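TrwG component of type IV secretion system (Bartonella birtlesii, PDB 4JF8) is a VirB8-family component of a type IV secretion system, probably helping to build this membrane-spanning machine, represented here by its NTF2-like domain. Local coordinates at residues R46-N50 and L159-F164; L73-V79 and F164-S168. The contacts are given in a common frame with arbitrary orientation. Numbering follows the deposited sequence.

Contact 1 of 2, residues R46-N50 and L159-F164; sequences RYWLN and LNPLGF. With EDO (1,2-ethanediol), chain D.
One turn of helix 42-57, residues 46-50, meets the loop 159-164 that leads from helix 154-159 into the last strand; the nearest CA atoms, of Trp48 and Phe164, are 7.3 Å apart. Trp48 (chi1 m, chi2 107°) points its indole at the loop. Leu159 O lies 3.7 Å from Trp48 CH2. Asn160 opens a type I turn closed by Gly163 N to Asn160 O at 3.1 Å; its chi1 t amide sends ND2 to Phe164 O (3.0 Å) and accepts a weak bond from Phe164 N at OD1 (2.9 Å). Pro161, its phi of -61° ideal for the second turn position, sets CD 4.0 Å from Trp48 CZ2. Leu162 CD1 comes 4.2 Å from Trp48 NE1, which donates to O2 (2.9 Å) of 1,2-ethanediol, probably from the crystallisation liquor and hydrogen-bonded by Trp48 NE1 of both subunits. Gly163 readily takes the positive phi (69°) that ends the turn. Trp48 CB lies over the face of the Phe164 ring (chi1 t), 3.4 Å from that ring's centroid and 8° off the normal, a CH-pi contact; the Trp48 five-membered ring and the Phe164 ring are near parallel (24°) but slid apart, centroids 5.1 Å. Helix 42-57 is thus anchored on the loop entering the last strand, consistent with the helix-on-sheet layout of the NTF2-like VirB8 domain.

Contact 2 of 2, residues L73-V79 and F164-S168; sequences LLSTAAV and FQVTS
Two backbone hydrogen bonds flank Ser75: Val166 N donates to Leu74 O (2.8 Å, 170°) and Thr76 N to Val166 O (3.1 Å, 178°). They form a single parallel bridge pairing Ser75 with Val166 (CA-CA 4.7 Å), with Leu74 beside Gln165 and Thr76 beside Thr167. Leu74 O also receives a CA-H...O contact from Gln165 CA at 3.4 Å. Thr76 (chi1 p) suits the N-cap of helix 77-85: its OG1 accepts from Val79 N at 3.3 Å and gives a weak bond to Val166 O at 3.4 Å. Leu74 (-91/8) leaves helix 64-73; Ser75 is extended (-114/141), its CA-to-CB bond points away, and OG hydrogen-bonds Tyr52 OH and Thr71 O. The linker between two helices thus adds a brief parallel bridge along strand 164-173, an outermost strand of the antiparallel sheet in this VirB8 domain. Farther along that strand, Thr167 and Ser168 both face Gly144 in a classic beta bulge. Apolar side chains fill the inner side: Leu74 CB touches the edge of the Phe164 ring at CD2 (4.1 Å), and Val79 CG1 meets Val166 CG1 (4.2 Å), both valines also packing on Tyr52 of helix 42-57. Nearer the surface, the methyls Thr76 CG2 and Thr167 CG2 lie 3.8 Å apart.

From the N terminus the chain first lays down helix 42-57, whose residues 46-50 meet the loop 159-164, 108 residues on, in contact 1. Between them comes the linker 73-79, which contact 2 joins to residues 164-168 of strand 164-173, with 84 residues between. The two closures cross rather than nest, since their segments alternate along the chain. They share Phe164, where the loop becomes strand, and touch again through Leu73 and Leu74 against Leu159 and Asn160. Together they fasten the long helix on one hand and the junction of helices 64-73 and 77-85 on the other to the start of the last strand.

Contact 1 of 2, residues R46-N50 and L159-F164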
ATOM      1  N   ARG A  46      11.465  -8.053  -4.244  1.00  9.20           N
ATOM      2  CA  ARG A  46      11.067  -8.260  -2.846  1.00  9.32           C
ATOM      3  C   ARG A  46       9.946  -7.307  -2.437  1.00  8.78           C
ATOM      4  O   ARG A  46       9.040  -7.705  -1.721  1.00  8.42           O
ATOM      5  CB  ARG A  46      12.253  -8.122  -1.888  1.00 10.54           C
ATOM      6  CG  ARG A  46      13.185  -9.326  -1.894  1.00 11.79           C
ATOM      7  CD  ARG A  46      14.305  -9.152  -0.897  1.00 13.84           C
ATOM      8  NE  ARG A  46      14.944 -10.437  -0.632  1.00 15.74           N
ATOM      9  CZ  ARG A  46      16.184 -10.609  -0.186  1.00 19.24           C
ATOM     10  NH1 ARG A  46      16.984  -9.574   0.053  1.00 21.57           N
ATOM     11  NH2 ARG A  46      16.626 -11.842   0.003  1.00 20.41           N
ATOM     12  N   TYR A  47       9.995  -6.058  -2.903  1.00  8.34           N
ATOM     13  CA  TYR A  47       8.923  -5.100  -2.610  1.00  8.18           C
ATOM     14  C   TYR A  47       7.580  -5.656  -3.078  1.00  8.06           C
ATOM     15  O   TYR A  47       6.604  -5.680  -2.300  1.00  8.05           O
ATOM     16  CB  TYR A  47       9.204  -3.758  -3.279  1.00  8.11           C
ATOM     17  CG  TYR A  47       8.066  -2.777  -3.157  1.00  8.19           C
ATOM     18  CD1 TYR A  47       7.891  -2.039  -2.003  1.00  8.05           C
ATOM     19  CD2 TYR A  47       7.113  -2.636  -4.174  1.00  8.32           C
ATOM     20  CE1 TYR A  47       6.838  -1.146  -1.867  1.00  8.20           C
ATOM     21  CE2 TYR A  47       6.050  -1.751  -4.048  1.00  8.58           C
ATOM     22  CZ  TYR A  47       5.914  -1.024  -2.882  1.00  8.37           C
ATOM     23  OH  TYR A  47       4.861  -0.147  -2.723  1.00  8.96           O
ATOM     24  N   TRP A  48       7.507  -6.093  -4.327  1.00  8.37           N
ATOM     25  CA  TRP A  48       6.248  -6.596  -4.881  1.00  8.26           C
ATOM     26  C   TRP A  48       5.795  -7.915  -4.263  1.00  8.29           C
ATOM     27  O   TRP A  48       4.608  -8.093  -3.969  1.00  8.44           O
ATOM     28  CB  TRP A  48       6.291  -6.669  -6.416  1.00  8.44           C
ATOM     29  CG  TRP A  48       6.296  -5.290  -6.985  1.00  8.82           C
ATOM     30  CD1 TRP A  48       7.353  -4.644  -7.567  1.00  9.34           C
ATOM     31  CD2 TRP A  48       5.215  -4.354  -6.958  1.00  8.85           C
ATOM     32  NE1 TRP A  48       6.989  -3.365  -7.897  1.00  9.80           N
ATOM     33  CE2 TRP A  48       5.685  -3.153  -7.525  1.00  9.39           C
ATOM     34  CE3 TRP A  48       3.902  -4.403  -6.475  1.00  9.21           C
ATOM     35  CZ2 TRP A  48       4.867  -2.016  -7.629  1.00  9.51           C
ATOM     36  CZ3 TRP A  48       3.108  -3.287  -6.605  1.00  9.55           C
ATOM     37  CH2 TRP A  48       3.592  -2.116  -7.170  1.00  9.86           C
ATOM     38  N   LEU A  49       6.738  -8.823  -4.030  1.00  8.33           N
ATOM     39  CA  LEU A  49       6.418 -10.091  -3.389  1.00  8.36           C
ATOM     40  C   LEU A  49       5.899  -9.886  -1.979  1.00  8.17           C
ATOM     41  O   LEU A  49       4.959 -10.560  -1.557  1.00  8.63           O
ATOM     42  CB  LEU A  49       7.650 -10.996  -3.376  1.00  8.67           C
ATOM     43  CG  LEU A  49       8.056 -11.496  -4.778  1.00  9.14           C
ATOM     44  CD1 LEU A  49       9.512 -11.968  -4.780  1.00  9.40           C
ATOM     45  CD2 LEU A  49       7.118 -12.570  -5.323  1.00  9.36           C
ATOM     46  N   ASN A  50       6.541  -8.991  -1.245  1.00  8.12           N
ATOM     47  CA  ASN A  50       6.093  -8.653   0.098  1.00  7.97           C
ATOM     48  C   ASN A  50       4.679  -8.067   0.072  1.00  7.85           C
ATOM     49  O   ASN A  50       3.804  -8.461   0.860  1.00  7.97           O
ATOM     50  CB  ASN A  50       7.088  -7.667   0.723  1.00  8.49           C
ATOM     51  CG  ASN A  50       6.782  -7.347   2.156  1.00  8.79           C
ATOM     52  OD1 ASN A  50       6.785  -8.242   3.006  1.00  9.25           O
ATOM     53  ND2 ASN A  50       6.573  -6.064   2.461  1.00  8.80           N
ATOM     54  N   LEU A 159      -1.315   1.949  -9.712  1.00 10.14           N
ATOM     55  CA  LEU A 159      -1.102   1.033  -8.597  1.00 10.03           C
ATOM     56  C   LEU A 159      -0.231  -0.160  -8.949  1.00  9.44           C
ATOM     57  O   LEU A 159       0.166  -0.918  -8.081  1.00  9.57           O
ATOM     58  CB  LEU A 159      -2.451   0.547  -8.032  1.00  9.83           C
ATOM     59  CG  LEU A 159      -3.303   1.639  -7.388  1.00 10.33           C
ATOM     60  CD1 LEU A 159      -4.713   1.130  -7.078  1.00 10.34           C
ATOM     61  CD2 LEU A 159      -2.604   2.155  -6.157  1.00 10.67           C
ATOM     62  N   ASN A 160       0.058  -0.344 -10.243  1.00  9.78           N
ATOM     63  CA  ASN A 160       0.910  -1.458 -10.666  1.00  9.43           C
ATOM     64  C   ASN A 160       1.771  -1.032 -11.855  1.00  9.55           C
ATOM     65  O   ASN A 160       1.585  -1.506 -12.970  1.00 10.00           O
ATOM     66  CB  ASN A 160       0.065  -2.681 -11.007  1.00  9.40           C
ATOM     67  CG  ASN A 160       0.902  -3.915 -11.284  1.00  9.09           C
ATOM     68  OD1 ASN A 160       2.084  -3.969 -10.965  1.00  9.54           O
ATOM     69  ND2 ASN A 160       0.284  -4.919 -11.843  1.00  9.63           N
ATOM     70  N   PRO A 161       2.714  -0.120 -11.619  1.00 10.04           N
ATOM     71  CA  PRO A 161       3.399   0.602 -12.708  1.00 10.24           C
ATOM     72  C   PRO A 161       4.168  -0.298 -13.670  1.00 10.42           C
ATOM     73  O   PRO A 161       4.256   0.036 -14.843  1.00 10.76           O
ATOM     74  CB  PRO A 161       4.345   1.556 -11.958  1.00 10.63           C
ATOM     75  CG  PRO A 161       4.487   0.954 -10.585  1.00 10.47           C
ATOM     76  CD  PRO A 161       3.128   0.389 -10.308  1.00 10.17           C
ATOM     77  N   LEU A 162       4.730  -1.399 -13.170  1.00 10.01           N
ATOM     78  CA  LEU A 162       5.559  -2.299 -13.950  1.00 10.31           C
ATOM     79  C   LEU A 162       4.811  -3.490 -14.485  1.00  9.80           C
ATOM     80  O   LEU A 162       5.393  -4.322 -15.191  1.00 10.53           O
ATOM     81  CB  LEU A 162       6.737  -2.766 -13.104  1.00 10.87           C
ATOM     82  CG  LEU A 162       7.578  -1.687 -12.425  1.00 11.95           C
ATOM     83  CD1 LEU A 162       8.676  -2.346 -11.614  1.00 12.55           C
ATOM     84  CD2 LEU A 162       8.148  -0.718 -13.432  1.00 12.42           C
ATOM     85  N   GLY A 163       3.542  -3.624 -14.132  1.00  9.49           N
ATOM     86  CA  GLY A 163       2.790  -4.808 -14.513  1.00  9.37           C
ATOM     87  C   GLY A 163       3.257  -6.053 -13.806  1.00  9.35           C
ATOM     88  O   GLY A 163       3.306  -7.127 -14.406  1.00 10.07           O
ATOM     89  N   PHE A 164       3.607  -5.931 -12.529  1.00  9.09           N
ATOM     90  CA  PHE A 164       3.872  -7.117 -11.729  1.00  8.79           C
ATOM     91  C   PHE A 164       2.649  -8.020 -11.729  1.00  8.98           C
ATOM     92  O   PHE A 164       1.543  -7.567 -11.498  1.00  8.67           O
ATOM     93  CB  PHE A 164       4.205  -6.699 -10.292  1.00  8.95           C
ATOM     94  CG  PHE A 164       4.430  -7.859  -9.344  1.00  8.85           C
ATOM     95  CD1 PHE A 164       5.636  -8.547  -9.330  1.00  8.83           C
ATOM     96  CD2 PHE A 164       3.452  -8.236  -8.445  1.00  8.87           C
ATOM     97  CE1 PHE A 164       5.859  -9.596  -8.446  1.00  9.02           C
ATOM     98  CE2 PHE A 164       3.677  -9.277  -7.579  1.00  8.91           C
ATOM     99  CZ  PHE A 164       4.879  -9.939  -7.573  1.00  8.99           C
TER
HETATM  100  C1  EDO D 303       7.573   0.835  -7.582  0.50 19.07           C
HETATM  101  O1  EDO D 303       8.511   1.725  -8.199  0.50 20.28           O
HETATM  102  C2  EDO D 303       8.351  -0.339  -7.019  0.50 18.97           C
HETATM  103  O2  EDO D 303       8.800  -1.113  -8.140  0.50 19.64           O

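Contact 2 of 2, residues L73-V79 and F164-S168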
ATOM      1  N   LEU A  73      -5.414  -7.169  -8.328  1.00  8.40           N
ATOM      2  CA  LEU A  73      -4.673  -6.393  -9.330  1.00  8.70           C
ATOM      3  C   LEU A  73      -3.357  -7.044  -9.704  1.00  8.55           C
ATOM      4  O   LEU A  73      -2.936  -7.026 -10.857  1.00  8.73           O
ATOM      5  CB  LEU A  73      -4.437  -4.986  -8.780  1.00  9.29           C
ATOM      6  CG  LEU A  73      -3.737  -4.009  -9.715  1.00 10.03           C
ATOM      7  CD1 LEU A  73      -4.604  -3.639 -10.914  1.00 10.95           C
ATOM      8  CD2 LEU A  73      -3.288  -2.795  -8.914  1.00 10.49           C
ATOM      9  N   LEU A  74      -2.693  -7.630  -8.716  1.00  8.14           N
ATOM     10  CA  LEU A  74      -1.358  -8.177  -8.884  1.00  8.41           C
ATOM     11  C   LEU A  74      -1.333  -9.631  -9.301  1.00  8.33           C
ATOM     12  O   LEU A  74      -0.247 -10.211  -9.359  1.00  8.67           O
ATOM     13  CB  LEU A  74      -0.558  -7.969  -7.586  1.00  8.34           C
ATOM     14  CG  LEU A  74      -0.369  -6.531  -7.087  1.00  8.70           C
ATOM     15  CD1 LEU A  74       0.531  -6.570  -5.874  1.00  8.80           C
ATOM     16  CD2 LEU A  74       0.215  -5.638  -8.179  1.00  9.17           C
ATOM     17  N   SER A  75      -2.495 -10.193  -9.623  1.00  8.25           N
ATOM     18  CA  SER A  75      -2.622 -11.604 -10.009  1.00  8.50           C
ATOM     19  C   SER A  75      -3.050 -11.735 -11.456  1.00  9.17           C
ATOM     20  O   SER A  75      -3.902 -10.988 -11.919  1.00  9.39           O
ATOM     21  CB  SER A  75      -3.694 -12.272  -9.155  1.00  8.63           C
ATOM     22  OG  SER A  75      -3.389 -12.231  -7.752  1.00  8.65           O
ATOM     23  N   THR A  76      -2.502 -12.710 -12.168  1.00  9.12           N
ATOM     24  CA  THR A  76      -3.047 -13.048 -13.479  1.00  9.94           C
ATOM     25  C   THR A  76      -4.482 -13.497 -13.331  1.00  9.98           C
ATOM     26  O   THR A  76      -4.933 -13.838 -12.232  1.00  9.29           O
ATOM     27  CB  THR A  76      -2.293 -14.203 -14.145  1.00 10.18           C
ATOM     28  OG1 THR A  76      -2.448 -15.370 -13.315  1.00 10.82           O
ATOM     29  CG2 THR A  76      -0.806 -13.868 -14.413  1.00 10.60           C
ATOM     30  N   ALA A  77      -5.204 -13.540 -14.441  1.00 10.69           N
ATOM     31  CA  ALA A  77      -6.592 -13.980 -14.418  1.00 10.83           C
ATOM     32  C   ALA A  77      -6.768 -15.347 -13.749  1.00 11.00           C
ATOM     33  O   ALA A  77      -7.666 -15.546 -12.939  1.00 11.15           O
ATOM     34  CB  ALA A  77      -7.138 -13.992 -15.843  1.00 11.48           C
ATOM     35  N   ALA A  78      -5.898 -16.290 -14.069  1.00 11.28           N
ATOM     36  CA  ALA A  78      -6.002 -17.621 -13.493  1.00 11.31           C
ATOM     37  C   ALA A  78      -5.773 -17.616 -11.975  1.00 10.65           C
ATOM     38  O   ALA A  78      -6.452 -18.308 -11.220  1.00 10.98           O
ATOM     39  CB  ALA A  78      -5.057 -18.603 -14.159  1.00 12.52           C
ATOM     40  N   VAL A  79      -4.820 -16.790 -11.528  1.00  9.98           N
ATOM     41  CA  VAL A  79      -4.546 -16.705 -10.093  1.00  9.71           C
ATOM     42  C   VAL A  79      -5.680 -15.943  -9.383  1.00  9.71           C
ATOM     43  O   VAL A  79      -6.070 -16.278  -8.267  1.00  9.82           O
ATOM     44  CB  VAL A  79      -3.149 -16.114  -9.845  1.00  9.45           C
ATOM     45  CG1 VAL A  79      -2.897 -15.846  -8.376  1.00  9.37           C
ATOM     46  CG2 VAL A  79      -2.083 -17.067 -10.363  1.00  9.56           C
ATOM     47  N   PHE A 164       3.607  -5.931 -12.529  1.00  9.09           N
ATOM     48  CA  PHE A 164       3.872  -7.117 -11.729  1.00  8.79           C
ATOM     49  C   PHE A 164       2.649  -8.020 -11.729  1.00  8.98           C
ATOM     50  O   PHE A 164       1.543  -7.567 -11.498  1.00  8.67           O
ATOM     51  CB  PHE A 164       4.205  -6.699 -10.292  1.00  8.95           C
ATOM     52  CG  PHE A 164       4.430  -7.859  -9.344  1.00  8.85           C
ATOM     53  CD1 PHE A 164       5.636  -8.547  -9.330  1.00  8.83           C
ATOM     54  CD2 PHE A 164       3.452  -8.236  -8.445  1.00  8.87           C
ATOM     55  CE1 PHE A 164       5.859  -9.596  -8.446  1.00  9.02           C
ATOM     56  CE2 PHE A 164       3.677  -9.277  -7.579  1.00  8.91           C
ATOM     57  CZ  PHE A 164       4.879  -9.939  -7.573  1.00  8.99           C
ATOM     58  N   GLN A 165       2.871  -9.302 -11.984  1.00  9.15           N
ATOM     59  CA  GLN A 165       1.812 -10.301 -12.026  1.00  9.56           C
ATOM     60  C   GLN A 165       2.295 -11.588 -11.401  1.00  9.24           C
ATOM     61  O   GLN A 165       3.324 -12.150 -11.824  1.00  9.81           O
ATOM     62  CB  GLN A 165       1.349 -10.590 -13.453  1.00  9.68           C
ATOM     63  CG  GLN A 165       0.656  -9.438 -14.141  1.00 10.11           C
ATOM     64  CD  GLN A 165      -0.738  -9.205 -13.613  1.00 10.40           C
ATOM     65  OE1 GLN A 165      -0.954  -8.535 -12.571  1.00 11.35           O
ATOM     66  NE2 GLN A 165      -1.694  -9.751 -14.301  1.00 10.74           N
ATOM     67  N   VAL A 166       1.554 -12.050 -10.400  1.00  9.19           N
ATOM     68  CA  VAL A 166       1.762 -13.380  -9.840  1.00  8.95           C
ATOM     69  C   VAL A 166       1.086 -14.363 -10.784  1.00  9.43           C
ATOM     70  O   VAL A 166      -0.134 -14.276 -11.033  1.00  9.68           O
ATOM     71  CB  VAL A 166       1.228 -13.469  -8.418  1.00  8.72           C
ATOM     72  CG1 VAL A 166       1.180 -14.917  -7.927  1.00  8.87           C
ATOM     73  CG2 VAL A 166       2.061 -12.604  -7.494  1.00  8.69           C
ATOM     74  N   THR A 167       1.886 -15.309 -11.297  1.00  9.52           N
ATOM     75  CA  THR A 167       1.427 -16.290 -12.283  1.00 10.36           C
ATOM     76  C   THR A 167       1.113 -17.637 -11.653  1.00  9.99           C
ATOM     77  O   THR A 167       0.418 -18.453 -12.257  1.00 10.42           O
ATOM     78  CB  THR A 167       2.488 -16.496 -13.375  1.00 11.27           C
ATOM     79  OG1 THR A 167       3.700 -16.948 -12.748  1.00 13.05           O
ATOM     80  CG2 THR A 167       2.723 -15.192 -14.138  1.00 12.19           C
ATOM     81  N   SER A 168       1.629 -17.868 -10.449  1.00  9.94           N
ATOM     82  CA  SER A 168       1.295 -19.059  -9.660  1.00 10.40           C
ATOM     83  C   SER A 168       1.522 -18.747  -8.197  1.00  9.81           C
ATOM     84  O   SER A 168       2.439 -18.020  -7.860  1.00  9.57           O
ATOM     85  CB  SER A 168       2.102 -20.288 -10.109  1.00 11.66           C
ATOM     86  OG  SER A 168       3.463 -20.152  -9.847  1.00 13.25           O
TER